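Local coordinates for YaeO (Vibrio cholerae serotype O1, PDB 6JIE), which inhibits Rho-dependent transcription termination by dissociating the Rho hexamer, and is a structural homologue of the RNA chaperone Hfq, at residues 57-69 / 73-81. Residues are numbered along the deposited sequence; the frame is centred on the assembly and turned at random.
Sequences LLETDQLSSMEAL and PHFSVIHFK. With MG (magnesium ion), chain C.
M66 reaches from strand 63-68 between two phenylalanines that flank strand 77-79, F75 before it and F80 after it. Its CB lies 3.9 Å from F80 CE2; CG passes beside F75 CE1; SD stands obliquely to the F75 ring, a Met-aromatic contact; and CE, turned by the bend at chi3 (69°), ends over one face of that ring, 3.7 Å from F75 CZ, as a CH-pi contact. A68 CB packs against F75 CE1, and the A68 amide sits near the ring plane at its edge. Y9 of helix 9-15 and L22 of strand 19-24 also touch M66, and I10 of helix 9-15 touches F80. The two strands form an antiparallel beta hairpin, with 77-79 at one edge of the four-stranded antiparallel sheet, counted within this chain, in a protein related in structure to Hfq. M66 and I78 are a hydrogen-bonded pair: I78 N gives M66 O a nearly straight bond (2.8 Å, 175°). On the other sheet face, E67 CG lies 3.9 Å from V77 CG2. At the C-terminus K81 folds back, and K81 NZ donates hydrogen bonds to two backbone carbonyls, T60 O (3.0 Å) and, on a lone pair, L63 O (2.8 Å). T60 O also accepts from L63 N. The neighbouring D61 binds magnesium through OD1 at 2.2 Å.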
ATOM      1  N   LEU A  57      -5.109  15.285  -0.694  1.00 14.36           N
ATOM      2  CA  LEU A  57      -5.987  15.594   0.433  1.00 15.94           C
ATOM      3  C   LEU A  57      -7.401  15.639  -0.113  1.00 12.21           C
ATOM      4  O   LEU A  57      -7.783  16.612  -0.776  1.00 13.99           O
ATOM      5  CB  LEU A  57      -5.630  16.918   1.103  1.00 16.34           C
ATOM      6  CG  LEU A  57      -4.257  16.997   1.753  1.00 18.39           C
ATOM      7  CD1 LEU A  57      -4.112  18.312   2.485  1.00 17.79           C
ATOM      8  CD2 LEU A  57      -4.048  15.817   2.690  1.00 21.28           C
ATOM      9  N   LEU A  58      -8.164  14.594   0.179  1.00 11.59           N
ATOM     10  CA  LEU A  58      -9.496  14.384  -0.369  1.00 11.90           C
ATOM     11  C   LEU A  58     -10.528  14.644   0.709  1.00 13.40           C
ATOM     12  O   LEU A  58     -10.468  14.050   1.790  1.00 16.00           O
ATOM     13  CB  LEU A  58      -9.637  12.962  -0.907  1.00 11.69           C
ATOM     14  CG  LEU A  58      -8.657  12.657  -2.034  1.00 19.29           C
ATOM     15  CD1 LEU A  58      -8.584  11.152  -2.317  1.00 13.35           C
ATOM     16  CD2 LEU A  58      -9.110  13.415  -3.263  1.00 19.68           C
ATOM     17  N   GLU A  59     -11.486  15.509   0.401  1.00 15.80           N
ATOM     18  CA  GLU A  59     -12.460  15.943   1.390  1.00 14.07           C
ATOM     19  C   GLU A  59     -13.346  14.783   1.806  1.00 14.76           C
ATOM     20  O   GLU A  59     -14.002  14.159   0.964  1.00 14.25           O
ATOM     21  CB  GLU A  59     -13.315  17.062   0.817  1.00 14.77           C
ATOM     22  CG  GLU A  59     -12.584  18.351   0.551  1.00 16.61           C
ATOM     23  CD  GLU A  59     -13.441  19.289  -0.266  1.00 26.28           C
ATOM     24  OE1 GLU A  59     -14.385  19.902   0.289  1.00 27.38           O
ATOM     25  OE2 GLU A  59     -13.190  19.378  -1.479  1.00 29.04           O
ATOM     26  N   THR A  60     -13.408  14.521   3.111  1.00 20.53           N
ATOM     27  CA  THR A  60     -14.232  13.412   3.565  1.00 13.69           C
ATOM     28  C   THR A  60     -15.704  13.642   3.253  1.00 14.00           C
ATOM     29  O   THR A  60     -16.416  12.670   2.976  1.00 17.22           O
ATOM     30  CB  THR A  60     -14.014  13.151   5.058  1.00 16.08           C
ATOM     31  OG1 THR A  60     -14.437  14.276   5.834  1.00 20.70           O
ATOM     32  CG2 THR A  60     -12.540  12.833   5.335  1.00 18.61           C
ATOM     33  N   ASP A  61     -16.171  14.909   3.264  1.00 15.76           N
ATOM     34  CA  ASP A  61     -17.551  15.204   2.877  1.00 17.40           C
ATOM     35  C   ASP A  61     -17.832  14.854   1.426  1.00 26.15           C
ATOM     36  O   ASP A  61     -19.002  14.789   1.032  1.00 25.18           O
ATOM     37  CB  ASP A  61     -17.899  16.689   3.063  1.00 19.75           C
ATOM     38  CG  ASP A  61     -17.948  17.115   4.513  1.00 41.37           C
ATOM     39  OD1 ASP A  61     -17.664  18.308   4.777  1.00 48.29           O
ATOM     40  OD2 ASP A  61     -18.261  16.276   5.384  1.00 34.52           O
ATOM     41  N   GLN A  62     -16.796  14.682   0.610  1.00 18.69           N
ATOM     42  CA  GLN A  62     -16.962  14.369  -0.800  1.00 18.48           C
ATOM     43  C   GLN A  62     -16.742  12.896  -1.103  1.00 15.19           C
ATOM     44  O   GLN A  62     -16.751  12.511  -2.272  1.00 14.83           O
ATOM     45  CB  GLN A  62     -16.023  15.230  -1.641  1.00 18.97           C
ATOM     46  CG  GLN A  62     -16.383  16.700  -1.581  1.00 19.80           C
ATOM     47  CD  GLN A  62     -17.776  16.952  -2.122  1.00 25.86           C
ATOM     48  OE1 GLN A  62     -18.205  16.309  -3.081  1.00 23.84           O
ATOM     49  NE2 GLN A  62     -18.501  17.868  -1.493  1.00 27.41           N
ATOM     50  N   LEU A  63     -16.559  12.059  -0.087  1.00 14.54           N
ATOM     51  CA  LEU A  63     -16.358  10.636  -0.336  1.00 16.62           C
ATOM     52  C   LEU A  63     -17.693   9.962  -0.618  1.00 21.73           C
ATOM     53  O   LEU A  63     -18.678  10.191   0.094  1.00 23.24           O
ATOM     54  CB  LEU A  63     -15.685   9.963   0.854  1.00 11.31           C
ATOM     55  CG  LEU A  63     -14.229  10.344   1.060  1.00 17.85           C
ATOM     56  CD1 LEU A  63     -13.813   9.873   2.433  1.00 16.27           C
ATOM     57  CD2 LEU A  63     -13.387   9.700  -0.019  1.00 19.45           C
ATOM     58  N   SER A  64     -17.724   9.135  -1.659  1.00 12.52           N
ATOM     59  CA  SER A  64     -18.865   8.268  -1.927  1.00 13.66           C
ATOM     60  C   SER A  64     -18.662   6.864  -1.376  1.00 14.54           C
ATOM     61  O   SER A  64     -19.596   6.276  -0.825  1.00 17.88           O
ATOM     62  CB  SER A  64     -19.141   8.186  -3.431  1.00 23.36           C
ATOM     63  OG  SER A  64     -20.259   7.350  -3.693  1.00 27.15           O
ATOM     64  N   SER A  65     -17.460   6.313  -1.502  1.00 13.34           N
ATOM     65  CA  SER A  65     -17.208   4.974  -0.985  1.00 12.55           C
ATOM     66  C   SER A  65     -15.719   4.807  -0.729  1.00 11.77           C
ATOM     67  O   SER A  65     -14.882   5.509  -1.306  1.00 12.34           O
ATOM     68  CB  SER A  65     -17.710   3.891  -1.951  1.00 20.57           C
ATOM     69  OG  SER A  65     -17.036   3.953  -3.203  1.00 20.70           O
ATOM     70  N   MET A  66     -15.405   3.884   0.180  1.00 10.85           N
ATOM     71  CA  MET A  66     -14.035   3.455   0.447  1.00  8.86           C
ATOM     72  C   MET A  66     -13.999   1.938   0.348  1.00  9.90           C
ATOM     73  O   MET A  66     -14.797   1.254   1.000  1.00 15.61           O
ATOM     74  CB  MET A  66     -13.554   3.907   1.838  1.00 12.69           C
ATOM     75  CG  MET A  66     -12.234   3.277   2.260  1.00 12.64           C
ATOM     76  SD  MET A  66     -11.617   4.033   3.782  1.00 15.38           S
ATOM     77  CE  MET A  66     -12.846   3.416   4.933  1.00 13.52           C
ATOM     78  N   GLU A  67     -13.094   1.414  -0.475  1.00 10.03           N
ATOM     79  CA  GLU A  67     -12.988  -0.018  -0.733  1.00 10.43           C
ATOM     80  C   GLU A  67     -11.622  -0.520  -0.283  1.00 13.29           C
ATOM     81  O   GLU A  67     -10.595   0.070  -0.626  1.00 11.39           O
ATOM     82  CB  GLU A  67     -13.198  -0.312  -2.225  1.00 11.47           C
ATOM     83  CG  GLU A  67     -12.946  -1.756  -2.639  1.00 12.90           C
ATOM     84  CD  GLU A  67     -13.274  -2.006  -4.090  1.00 18.17           C
ATOM     85  OE1 GLU A  67     -13.912  -1.141  -4.708  1.00 21.14           O
ATOM     86  OE2 GLU A  67     -12.920  -3.076  -4.613  1.00 32.10           O
ATOM     87  N   ALA A  68     -11.611  -1.605   0.492  1.00 10.87           N
ATOM     88  CA  ALA A  68     -10.356  -2.239   0.878  1.00 15.61           C
ATOM     89  C   ALA A  68      -9.648  -2.844  -0.328  1.00 16.27           C
ATOM     90  O   ALA A  68     -10.266  -3.539  -1.143  1.00 17.58           O
ATOM     91  CB  ALA A  68     -10.623  -3.325   1.916  1.00 19.84           C
ATOM     92  N   LEU A  69      -8.340  -2.598  -0.438  1.00 13.23           N
ATOM     93  CA  LEU A  69      -7.518  -3.259  -1.444  1.00 10.37           C
ATOM     94  C   LEU A  69      -6.665  -4.378  -0.853  1.00 11.46           C
ATOM     95  O   LEU A  69      -5.782  -4.908  -1.537  1.00 19.50           O
ATOM     96  CB  LEU A  69      -6.623  -2.247  -2.169  1.00 12.54           C
ATOM     97  CG  LEU A  69      -7.384  -1.156  -2.924  1.00 15.00           C
ATOM     98  CD1 LEU A  69      -6.422  -0.174  -3.573  1.00 15.16           C
ATOM     99  CD2 LEU A  69      -8.331  -1.771  -3.957  1.00 15.80           C
ATOM    100  N   PRO A  73     -10.034  -7.684   8.403  1.00 21.42           N
ATOM    101  CA  PRO A  73     -11.351  -7.993   8.970  1.00 23.06           C
ATOM    102  C   PRO A  73     -12.268  -6.794   9.143  1.00 19.78           C
ATOM    103  O   PRO A  73     -13.372  -6.962   9.672  1.00 26.48           O
ATOM    104  CB  PRO A  73     -10.987  -8.588  10.335  1.00 24.27           C
ATOM    105  CG  PRO A  73      -9.771  -7.827  10.715  1.00 23.33           C
ATOM    106  CD  PRO A  73      -8.982  -7.713   9.440  1.00 21.48           C
ATOM    107  N   HIS A  74     -11.864  -5.601   8.720  1.00 18.15           N
ATOM    108  CA  HIS A  74     -12.594  -4.405   9.114  1.00 17.21           C
ATOM    109  C   HIS A  74     -13.667  -4.019   8.107  1.00 16.40           C
ATOM    110  O   HIS A  74     -14.799  -3.729   8.500  1.00 21.69           O
ATOM    111  CB  HIS A  74     -11.616  -3.258   9.336  1.00 15.07           C
ATOM    112  CG  HIS A  74     -10.513  -3.618  10.275  1.00 18.10           C
ATOM    113  ND1 HIS A  74     -10.728  -3.805  11.620  1.00 23.96           N
ATOM    114  CD2 HIS A  74      -9.205  -3.888  10.055  1.00 16.30           C
ATOM    115  CE1 HIS A  74      -9.592  -4.149  12.200  1.00 21.48           C
ATOM    116  NE2 HIS A  74      -8.653  -4.210  11.274  1.00 16.87           N
ATOM    117  N   PHE A  75     -13.335  -4.015   6.816  1.00 15.63           N
ATOM    118  CA  PHE A  75     -14.326  -3.680   5.805  1.00 22.03           C
ATOM    119  C   PHE A  75     -13.895  -4.228   4.453  1.00 13.66           C
ATOM    120  O   PHE A  75     -12.710  -4.480   4.202  1.00 12.24           O
ATOM    121  CB  PHE A  75     -14.564  -2.160   5.711  1.00 14.86           C
ATOM    122  CG  PHE A  75     -13.322  -1.357   5.430  1.00 11.99           C
ATOM    123  CD1 PHE A  75     -12.920  -1.108   4.123  1.00 11.74           C
ATOM    124  CD2 PHE A  75     -12.576  -0.822   6.471  1.00 10.97           C
ATOM    125  CE1 PHE A  75     -11.787  -0.357   3.866  1.00 13.37           C
ATOM    126  CE2 PHE A  75     -11.445  -0.076   6.226  1.00 12.37           C
ATOM    127  CZ  PHE A  75     -11.050   0.164   4.914  1.00 15.49           C
ATOM    128  N   SER A  76     -14.892  -4.397   3.587  1.00 13.46           N
ATOM    129  CA  SER A  76     -14.693  -4.569   2.156  1.00 10.81           C
ATOM    130  C   SER A  76     -15.001  -3.245   1.461  1.00 11.27           C
ATOM    131  O   SER A  76     -14.083  -2.469   1.161  1.00 14.51           O
ATOM    132  CB  SER A  76     -15.575  -5.694   1.616  1.00 17.62           C
ATOM    133  OG  SER A  76     -15.110  -6.951   2.075  1.00 24.50           O
ATOM    134  N   VAL A  77     -16.286  -2.957   1.232  1.00 16.48           N
ATOM    135  CA  VAL A  77     -16.719  -1.682   0.662  1.00 12.28           C
ATOM    136  C   VAL A  77     -17.606  -0.959   1.667  1.00 11.99           C
ATOM    137  O   VAL A  77     -18.586  -1.529   2.168  1.00 16.26           O
ATOM    138  CB  VAL A  77     -17.464  -1.870  -0.671  1.00 14.14           C
ATOM    139  CG1 VAL A  77     -17.828  -0.511  -1.252  1.00 14.98           C
ATOM    140  CG2 VAL A  77     -16.609  -2.644  -1.649  1.00 17.67           C
ATOM    141  N   ILE A  78     -17.245   0.288   1.963  1.00 12.20           N
ATOM    142  CA  ILE A  78     -18.004   1.189   2.819  1.00 15.17           C
ATOM    143  C   ILE A  78     -18.621   2.242   1.918  1.00 15.63           C
ATOM    144  O   ILE A  78     -17.915   2.868   1.118  1.00 13.24           O
ATOM    145  CB  ILE A  78     -17.108   1.852   3.883  1.00 15.90           C
ATOM    146  CG1 ILE A  78     -16.543   0.809   4.858  1.00 24.76           C
ATOM    147  CG2 ILE A  78     -17.859   2.944   4.617  1.00 16.02           C
ATOM    148  CD1 ILE A  78     -17.584   0.116   5.694  1.00 26.43           C
ATOM    149  N   HIS A  79     -19.929   2.429   2.030  1.00 17.21           N
ATOM    150  CA  HIS A  79     -20.634   3.464   1.288  1.00 18.30           C
ATOM    151  C   HIS A  79     -21.045   4.565   2.252  1.00 23.51           C
ATOM    152  O   HIS A  79     -21.677   4.294   3.279  1.00 25.44           O
ATOM    153  CB  HIS A  79     -21.853   2.890   0.561  1.00 20.46           C
ATOM    154  CG  HIS A  79     -21.501   1.928  -0.534  1.00 21.39           C
ATOM    155  ND1 HIS A  79     -21.131   2.342  -1.797  1.00 22.63           N
ATOM    156  CD2 HIS A  79     -21.461   0.574  -0.554  1.00 23.70           C
ATOM    157  CE1 HIS A  79     -20.873   1.283  -2.545  1.00 24.35           C
ATOM    158  NE2 HIS A  79     -21.069   0.200  -1.816  1.00 22.23           N
ATOM    159  N   PHE A  80     -20.699   5.803   1.917  1.00 24.51           N
ATOM    160  CA  PHE A  80     -20.979   6.944   2.779  1.00 27.90           C
ATOM    161  C   PHE A  80     -22.259   7.655   2.364  1.00 36.02           C
ATOM    162  O   PHE A  80     -22.621   7.686   1.186  1.00 35.08           O
ATOM    163  CB  PHE A  80     -19.818   7.941   2.753  1.00 22.74           C
ATOM    164  CG  PHE A  80     -18.509   7.354   3.170  1.00 27.71           C
ATOM    165  CD1 PHE A  80     -18.222   7.153   4.509  1.00 26.59           C
ATOM    166  CD2 PHE A  80     -17.560   7.001   2.223  1.00 23.31           C
ATOM    167  CE1 PHE A  80     -17.018   6.612   4.895  1.00 27.32           C
ATOM    168  CE2 PHE A  80     -16.350   6.464   2.611  1.00 23.73           C
ATOM    169  CZ  PHE A  80     -16.085   6.269   3.954  1.00 19.23           C
ATOM    170  N   LYS A  81     -22.938   8.223   3.365  1.00 47.39           N
ATOM    171  CA  LYS A  81     -24.026   9.200   3.212  1.00 57.15           C
ATOM    172  C   LYS A  81     -24.773   9.167   1.878  1.00 60.53           C
ATOM    173  O   LYS A  81     -25.178  10.207   1.354  1.00 68.78           O
ATOM    174  CB  LYS A  81     -23.473  10.613   3.449  1.00 60.29           C
ATOM    175  CG  LYS A  81     -22.334  11.029   2.514  1.00 56.75           C
ATOM    176  CD  LYS A  81     -21.466  12.124   3.134  1.00 57.46           C
ATOM    177  CE  LYS A  81     -20.142  11.576   3.672  1.00 53.10           C
ATOM    178  NZ  LYS A  81     -19.082  11.424   2.617  1.00 28.24           N
TER
HETATM  179 MG    MG C 201     -17.622  20.077   3.441  1.00 32.73          MG
HETATM  180  O   HOH W   1     -15.552  19.545   2.689  1.00 24.62           O
HETATM  181  O   HOH W   2     -21.338   4.524  -3.021  1.00 33.78           O
HETATM  182  O   HOH W   3     -12.616  -4.809  -0.931  1.00 12.73           O
HETATM  183  O   HOH W   4     -18.543  19.689   1.576  1.00 29.17           O